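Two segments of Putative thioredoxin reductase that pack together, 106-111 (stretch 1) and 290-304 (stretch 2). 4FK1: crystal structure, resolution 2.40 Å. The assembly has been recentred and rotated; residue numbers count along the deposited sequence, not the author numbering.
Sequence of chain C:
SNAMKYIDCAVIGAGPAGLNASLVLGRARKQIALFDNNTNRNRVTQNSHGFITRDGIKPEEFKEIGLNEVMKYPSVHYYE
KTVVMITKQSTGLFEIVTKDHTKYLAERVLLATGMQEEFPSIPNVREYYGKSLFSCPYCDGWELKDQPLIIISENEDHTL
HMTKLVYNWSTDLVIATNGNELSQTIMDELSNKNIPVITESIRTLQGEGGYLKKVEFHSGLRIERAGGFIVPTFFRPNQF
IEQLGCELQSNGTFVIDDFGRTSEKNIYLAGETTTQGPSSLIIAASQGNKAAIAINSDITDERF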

ATOM      1  N   ALA C 106     -13.515  22.649   8.540  1.00 54.24           N
ATOM      2  CA  ALA C 106     -12.256  21.913   8.482  1.00 51.96           C
ATOM      3  C   ALA C 106     -11.160  22.678   7.751  1.00 52.63           C
ATOM      4  O   ALA C 106     -11.407  23.332   6.743  1.00 57.25           O
ATOM      5  CB  ALA C 106     -12.469  20.532   7.834  1.00 48.37           C
ATOM      6  N   GLU C 107      -9.942  22.572   8.263  1.00 50.29           N
ATOM      7  CA  GLU C 107      -8.794  23.224   7.654  1.00 49.60           C
ATOM      8  C   GLU C 107      -8.358  22.480   6.393  1.00 47.98           C
ATOM      9  O   GLU C 107      -8.082  23.089   5.360  1.00 45.53           O
ATOM     10  CB  GLU C 107      -7.654  23.276   8.660  1.00 44.60           C
ATOM     11  CG  GLU C 107      -6.590  24.307   8.365  1.00 47.82           C
ATOM     12  CD  GLU C 107      -5.643  24.489   9.536  1.00 53.96           C
ATOM     13  OE1 GLU C 107      -5.199  25.630   9.763  1.00 65.04           O
ATOM     14  OE2 GLU C 107      -5.341  23.496  10.238  0.71 53.60           O
ATOM     15  N   ARG C 108      -8.291  21.155   6.477  1.00 42.17           N
ATOM     16  CA  ARG C 108      -7.949  20.347   5.311  1.00 42.93           C
ATOM     17  C   ARG C 108      -9.033  19.307   5.056  1.00 45.25           C
ATOM     18  O   ARG C 108      -9.741  18.914   5.984  1.00 46.38           O
ATOM     19  CB  ARG C 108      -6.579  19.683   5.496  1.00 41.17           C
ATOM     20  CG  ARG C 108      -5.409  20.630   5.293  1.00 43.50           C
ATOM     21  CD  ARG C 108      -4.101  20.069   5.816  1.00 39.52           C
ATOM     22  NE  ARG C 108      -2.978  20.895   5.388  1.00 43.62           N
ATOM     23  CZ  ARG C 108      -2.625  22.041   5.975  1.00 46.05           C
ATOM     24  NH1 ARG C 108      -3.305  22.488   7.022  1.00 42.81           N
ATOM     25  NH2 ARG C 108      -1.600  22.740   5.513  1.00 41.65           N
ATOM     26  N   VAL C 109      -9.169  18.884   3.797  1.00 48.18           N
ATOM     27  CA  VAL C 109     -10.145  17.866   3.410  1.00 40.75           C
ATOM     28  C   VAL C 109      -9.430  16.739   2.672  1.00 38.55           C
ATOM     29  O   VAL C 109      -8.673  16.976   1.737  1.00 40.96           O
ATOM     30  CB  VAL C 109     -11.249  18.435   2.468  1.00 49.06           C
ATOM     31  CG1 VAL C 109     -12.146  17.306   1.908  1.00 40.24           C
ATOM     32  CG2 VAL C 109     -12.093  19.502   3.175  1.00 47.80           C
ATOM     33  N   LEU C 110      -9.650  15.509   3.095  1.00 35.79           N
ATOM     34  CA  LEU C 110      -9.071  14.396   2.373  1.00 42.34           C
ATOM     35  C   LEU C 110     -10.204  13.621   1.704  1.00 34.08           C
ATOM     36  O   LEU C 110     -11.094  13.125   2.387  1.00 33.96           O
ATOM     37  CB  LEU C 110      -8.256  13.512   3.317  1.00 36.65           C
ATOM     38  CG  LEU C 110      -7.914  12.118   2.791  1.00 36.61           C
ATOM     39  CD1 LEU C 110      -7.057  12.173   1.539  1.00 31.42           C
ATOM     40  CD2 LEU C 110      -7.248  11.304   3.886  1.00 35.45           C
ATOM     41  N   LEU C 111     -10.207  13.571   0.373  1.00 36.32           N
ATOM     42  CA  LEU C 111     -11.257  12.830  -0.341  1.00 37.97           C
ATOM     43  C   LEU C 111     -10.811  11.394  -0.530  1.00 36.68           C
ATOM     44  O   LEU C 111      -9.855  11.127  -1.247  1.00 34.08           O
ATOM     45  CB  LEU C 111     -11.582  13.458  -1.697  1.00 40.34           C
ATOM     46  CG  LEU C 111     -12.087  14.904  -1.690  1.00 47.24           C
ATOM     47  CD1 LEU C 111     -12.344  15.404  -3.108  1.00 39.68           C
ATOM     48  CD2 LEU C 111     -13.340  15.018  -0.828  1.00 48.91           C
ATOM     49  N   LYS C 290       0.123   7.415   2.722  1.00 28.15           N
ATOM     50  CA  LYS C 290       0.860   8.484   2.056  1.00 26.43           C
ATOM     51  C   LYS C 290       0.194   9.849   2.244  1.00 28.19           C
ATOM     52  O   LYS C 290       0.855  10.824   2.572  1.00 36.44           O
ATOM     53  CB  LYS C 290       1.070   8.166   0.572  1.00 30.43           C
ATOM     54  CG  LYS C 290       2.372   7.425   0.300  1.00 35.69           C
ATOM     55  CD  LYS C 290       2.377   6.712  -1.041  1.00 38.97           C
ATOM     56  CE  LYS C 290       3.700   5.964  -1.239  1.00 48.79           C
ATOM     57  NZ  LYS C 290       3.781   5.155  -2.500  1.00 56.04           N
ATOM     58  N   ALA C 291      -1.118   9.904   2.070  1.00 31.83           N
ATOM     59  CA  ALA C 291      -1.861  11.147   2.207  1.00 36.06           C
ATOM     60  C   ALA C 291      -1.722  11.737   3.609  1.00 40.19           C
ATOM     61  O   ALA C 291      -1.589  12.949   3.760  1.00 43.93           O
ATOM     62  CB  ALA C 291      -3.359  10.942   1.842  1.00 25.37           C
ATOM     63  N   ALA C 292      -1.745  10.865   4.617  1.00 38.83           N
ATOM     64  CA  ALA C 292      -1.676  11.260   6.021  1.00 40.18           C
ATOM     65  C   ALA C 292      -0.324  11.883   6.363  1.00 42.06           C
ATOM     66  O   ALA C 292      -0.245  12.845   7.129  1.00 38.62           O
ATOM     67  CB  ALA C 292      -1.952  10.059   6.927  1.00 36.26           C
ATOM     68  N   ILE C 293       0.730  11.311   5.796  1.00 36.60           N
ATOM     69  CA  ILE C 293       2.073  11.830   5.950  1.00 35.09           C
ATOM     70  C   ILE C 293       2.171  13.235   5.354  1.00 37.79           C
ATOM     71  O   ILE C 293       2.738  14.135   5.958  1.00 43.33           O
ATOM     72  CB  ILE C 293       3.089  10.910   5.252  1.00 31.18           C
ATOM     73  CG1 ILE C 293       3.341   9.660   6.100  1.00 31.20           C
ATOM     74  CG2 ILE C 293       4.397  11.651   4.974  1.00 32.53           C
ATOM     75  CD1 ILE C 293       4.385   8.729   5.487  1.00 31.41           C
ATOM     76  N   ALA C 294       1.614  13.408   4.165  1.00 31.25           N
ATOM     77  CA  ALA C 294       1.646  14.690   3.488  1.00 35.16           C
ATOM     78  C   ALA C 294       0.812  15.722   4.240  1.00 34.73           C
ATOM     79  O   ALA C 294       1.202  16.876   4.365  1.00 41.73           O
ATOM     80  CB  ALA C 294       1.150  14.541   2.038  1.00 34.97           C
ATOM     81  N   ILE C 295      -0.344  15.297   4.729  1.00 31.85           N
ATOM     82  CA  ILE C 295      -1.237  16.172   5.456  1.00 33.21           C
ATOM     83  C   ILE C 295      -0.531  16.639   6.732  1.00 33.90           C
ATOM     84  O   ILE C 295      -0.512  17.829   7.042  1.00 41.82           O
ATOM     85  CB  ILE C 295      -2.583  15.462   5.763  1.00 35.75           C
ATOM     86  CG1 ILE C 295      -3.425  15.353   4.481  1.00 43.48           C
ATOM     87  CG2 ILE C 295      -3.358  16.175   6.880  1.00 30.94           C
ATOM     88  CD1 ILE C 295      -4.679  14.485   4.611  1.00 26.88           C
ATOM     89  N   ASN C 296       0.081  15.705   7.447  1.00 30.56           N
ATOM     90  CA  ASN C 296       0.807  16.039   8.662  1.00 31.20           C
ATOM     91  C   ASN C 296       2.071  16.846   8.379  1.00 33.12           C
ATOM     92  O   ASN C 296       2.456  17.704   9.173  1.00 37.90           O
ATOM     93  CB  ASN C 296       1.135  14.791   9.483  1.00 31.35           C
ATOM     94  CG  ASN C 296       1.694  15.136  10.860  1.00 31.99           C
ATOM     95  OD1 ASN C 296       0.974  15.613  11.738  1.00 25.88           O
ATOM     96  ND2 ASN C 296       2.976  14.882  11.052  1.00 25.38           N
ATOM     97  N   SER C 297       2.714  16.569   7.253  1.00 27.24           N
ATOM     98  CA  SER C 297       3.857  17.356   6.828  1.00 35.45           C
ATOM     99  C   SER C 297       3.487  18.825   6.575  1.00 41.62           C
ATOM    100  O   SER C 297       4.166  19.729   7.037  1.00 43.51           O
ATOM    101  CB  SER C 297       4.475  16.763   5.567  1.00 38.83           C
ATOM    102  OG  SER C 297       5.653  16.055   5.889  1.00 46.93           O
ATOM    103  N   ASP C 298       2.415  19.052   5.831  1.00 43.03           N
ATOM    104  CA  ASP C 298       1.949  20.402   5.571  1.00 43.37           C
ATOM    105  C   ASP C 298       1.561  21.157   6.866  1.00 43.38           C
ATOM    106  O   ASP C 298       1.800  22.351   6.990  1.00 48.87           O
ATOM    107  CB  ASP C 298       0.784  20.356   4.585  1.00 39.96           C
ATOM    108  CG  ASP C 298       1.204  19.840   3.214  1.00 47.31           C
ATOM    109  OD1 ASP C 298       2.419  19.666   2.985  1.00 50.67           O
ATOM    110  OD2 ASP C 298       0.324  19.616   2.351  1.00 52.69           O
ATOM    111  N   ILE C 299       0.973  20.457   7.831  1.00 41.28           N
ATOM    112  CA  ILE C 299       0.505  21.093   9.053  1.00 39.42           C
ATOM    113  C   ILE C 299       1.716  21.476   9.900  1.00 43.33           C
ATOM    114  O   ILE C 299       1.767  22.562  10.505  1.00 44.43           O
ATOM    115  CB  ILE C 299      -0.394  20.145   9.857  1.00 38.75           C
ATOM    116  CG1 ILE C 299      -1.659  19.801   9.075  1.00 36.43           C
ATOM    117  CG2 ILE C 299      -0.790  20.766  11.170  1.00 39.09           C
ATOM    118  CD1 ILE C 299      -2.543  18.821   9.798  1.00 29.99           C
ATOM    119  N   THR C 300       2.696  20.581   9.912  1.00 41.59           N
ATOM    120  CA  THR C 300       3.940  20.796  10.625  1.00 45.76           C
ATOM    121  C   THR C 300       4.704  22.054  10.167  1.00 50.61           C
ATOM    122  O   THR C 300       5.235  22.797  10.991  1.00 51.50           O
ATOM    123  CB  THR C 300       4.822  19.529  10.568  1.00 38.87           C
ATOM    124  OG1 THR C 300       4.148  18.466  11.252  1.00 31.93           O
ATOM    125  CG2 THR C 300       6.170  19.758  11.235  1.00 40.95           C
ATOM    126  N   ASP C 301       4.732  22.309   8.865  1.00 53.27           N
ATOM    127  CA  ASP C 301       5.469  23.457   8.337  1.00 60.95           C
ATOM    128  C   ASP C 301       4.805  24.792   8.627  1.00 60.08           C
ATOM    129  O   ASP C 301       5.488  25.805   8.765  1.00 63.19           O
ATOM    130  CB  ASP C 301       5.690  23.319   6.829  1.00 73.53           C
ATOM    131  CG  ASP C 301       6.669  22.222   6.489  1.00 86.29           C
ATOM    132  OD1 ASP C 301       7.420  21.792   7.402  1.00 91.94           O
ATOM    133  OD2 ASP C 301       6.691  21.795   5.311  1.00 88.63           O
ATOM    134  N   GLU C 302       3.481  24.805   8.706  1.00 57.63           N
ATOM    135  CA  GLU C 302       2.779  26.062   8.920  1.00 60.29           C
ATOM    136  C   GLU C 302       2.588  26.379  10.404  1.00 60.19           C
ATOM    137  O   GLU C 302       2.198  27.489  10.768  1.00 65.22           O
ATOM    138  CB  GLU C 302       1.437  26.072   8.186  1.00 58.05           C
ATOM    139  CG  GLU C 302       0.369  25.194   8.815  1.00 60.35           C
ATOM    140  CD  GLU C 302      -0.854  25.007   7.922  1.00 61.82           C
ATOM    141  OE1 GLU C 302      -0.807  25.379   6.721  1.00 58.67           O
ATOM    142  OE2 GLU C 302      -1.865  24.484   8.439  1.00 61.96           O
ATOM    143  N   ARG C 303       2.866  25.407  11.260  1.00 54.94           N
ATOM    144  CA  ARG C 303       2.692  25.605  12.691  1.00 50.54           C
ATOM    145  C   ARG C 303       4.034  25.707  13.401  1.00 54.01           C
ATOM    146  O   ARG C 303       4.105  26.107  14.555  1.00 58.28           O
ATOM    147  CB  ARG C 303       1.828  24.491  13.284  1.00 45.76           C
ATOM    148  CG  ARG C 303       0.392  24.559  12.807  1.00 46.40           C
ATOM    149  CD  ARG C 303      -0.472  23.560  13.516  1.00 50.05           C
ATOM    150  NE  ARG C 303      -1.777  23.462  12.882  1.00 54.54           N
ATOM    151  CZ  ARG C 303      -2.725  22.600  13.239  1.00 49.59           C
ATOM    152  NH1 ARG C 303      -2.515  21.759  14.249  1.00 44.38           N
ATOM    153  NH2 ARG C 303      -3.886  22.587  12.584  1.00 46.78           N
ATOM    154  N   PHE C 304       5.096  25.358  12.690  1.00 59.11           N
ATOM    155  CA  PHE C 304       6.453  25.458  13.211  1.00 64.43           C
ATOM    156  C   PHE C 304       7.254  26.307  12.211  1.00 76.00           C
ATOM    157  O   PHE C 304       7.468  27.511  12.416  1.00 83.63           O
ATOM    158  CB  PHE C 304       7.053  24.051  13.351  1.00 53.09           C
ATOM    159  CG  PHE C 304       8.315  23.974  14.184  1.00 52.96           C
ATOM    160  CD1 PHE C 304       8.432  23.015  15.189  1.00 47.60           C
ATOM    161  CD2 PHE C 304       9.405  24.808  13.937  1.00 53.43           C
ATOM    162  CE1 PHE C 304       9.591  22.914  15.954  1.00 46.85           C
ATOM    163  CE2 PHE C 304      10.571  24.710  14.699  1.00 46.96           C
ATOM    164  CZ  PHE C 304      10.659  23.758  15.707  1.00 50.30           C
TER

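Strand 108-111 runs almost antiparallel to helix 290-303, at an angle of 170°, and the axes approach to 10.6 Å. No backbone hydrogen bond links the two stretches, so side chains make the contact. Arg 108 lies across from Ile 295, and Leu 110 from Ala 291; CA of each lies 7.9 Å from CA of its partner.

One end of the contact is apolar. Leu 110 CD1 sits 3.9 Å from Ala 291 CB, and Leu 110 CB sits 3.9 Å from Ile 295 CD1. Ile 295 leaves the helix sideways, but its end comes nearer the strand. Val 109 points away, as expected for alternation along a strand.

Arg 108 has the largest area covered by the other stretch, 111 Å². Its side chain, with chi2 and chi3 both t, reaches across to the helix. The guanidinium meets the carboxylate of Glu 302 in a two-pronged salt bridge. Arg 108 NH1 donates to Glu 302 OE2 at 2.8 Å, and Arg 108 NH2 donates to Glu 302 OE1 at 3.0 Å, the latter nearly straight at 176°. Both carboxylate oxygens thus have a donor. Arg 108 NE is satisfied elsewhere in the structure. Ile 299 CG1 covers one face of the guanidinium, 3.8 Å from Arg 108 NH1.

A second salt bridge pairs Arg 303 with Glu 107. Arg 303 NH2 donates to Glu 107 OE2 at 2.9 Å, with a more bent angle of 139°. Glu 107 OE2 also lies 3.9 Å from Arg 108 NH1, a long salt bridge within the first stretch. Glu 107 OE1 is 3.8 Å from Glu 302 OE2, a close approach of like charges. Each of these carboxylates is also paired with an arginine: Glu 107 with Arg 303, and Glu 302 with Arg 108.

Asp 298 makes no salt bridge to Arg 108, although its CB lies 3.5 Å from Arg 108 NH2. Both its carboxylate oxygens are hydrogen-bonded elsewhere in the structure.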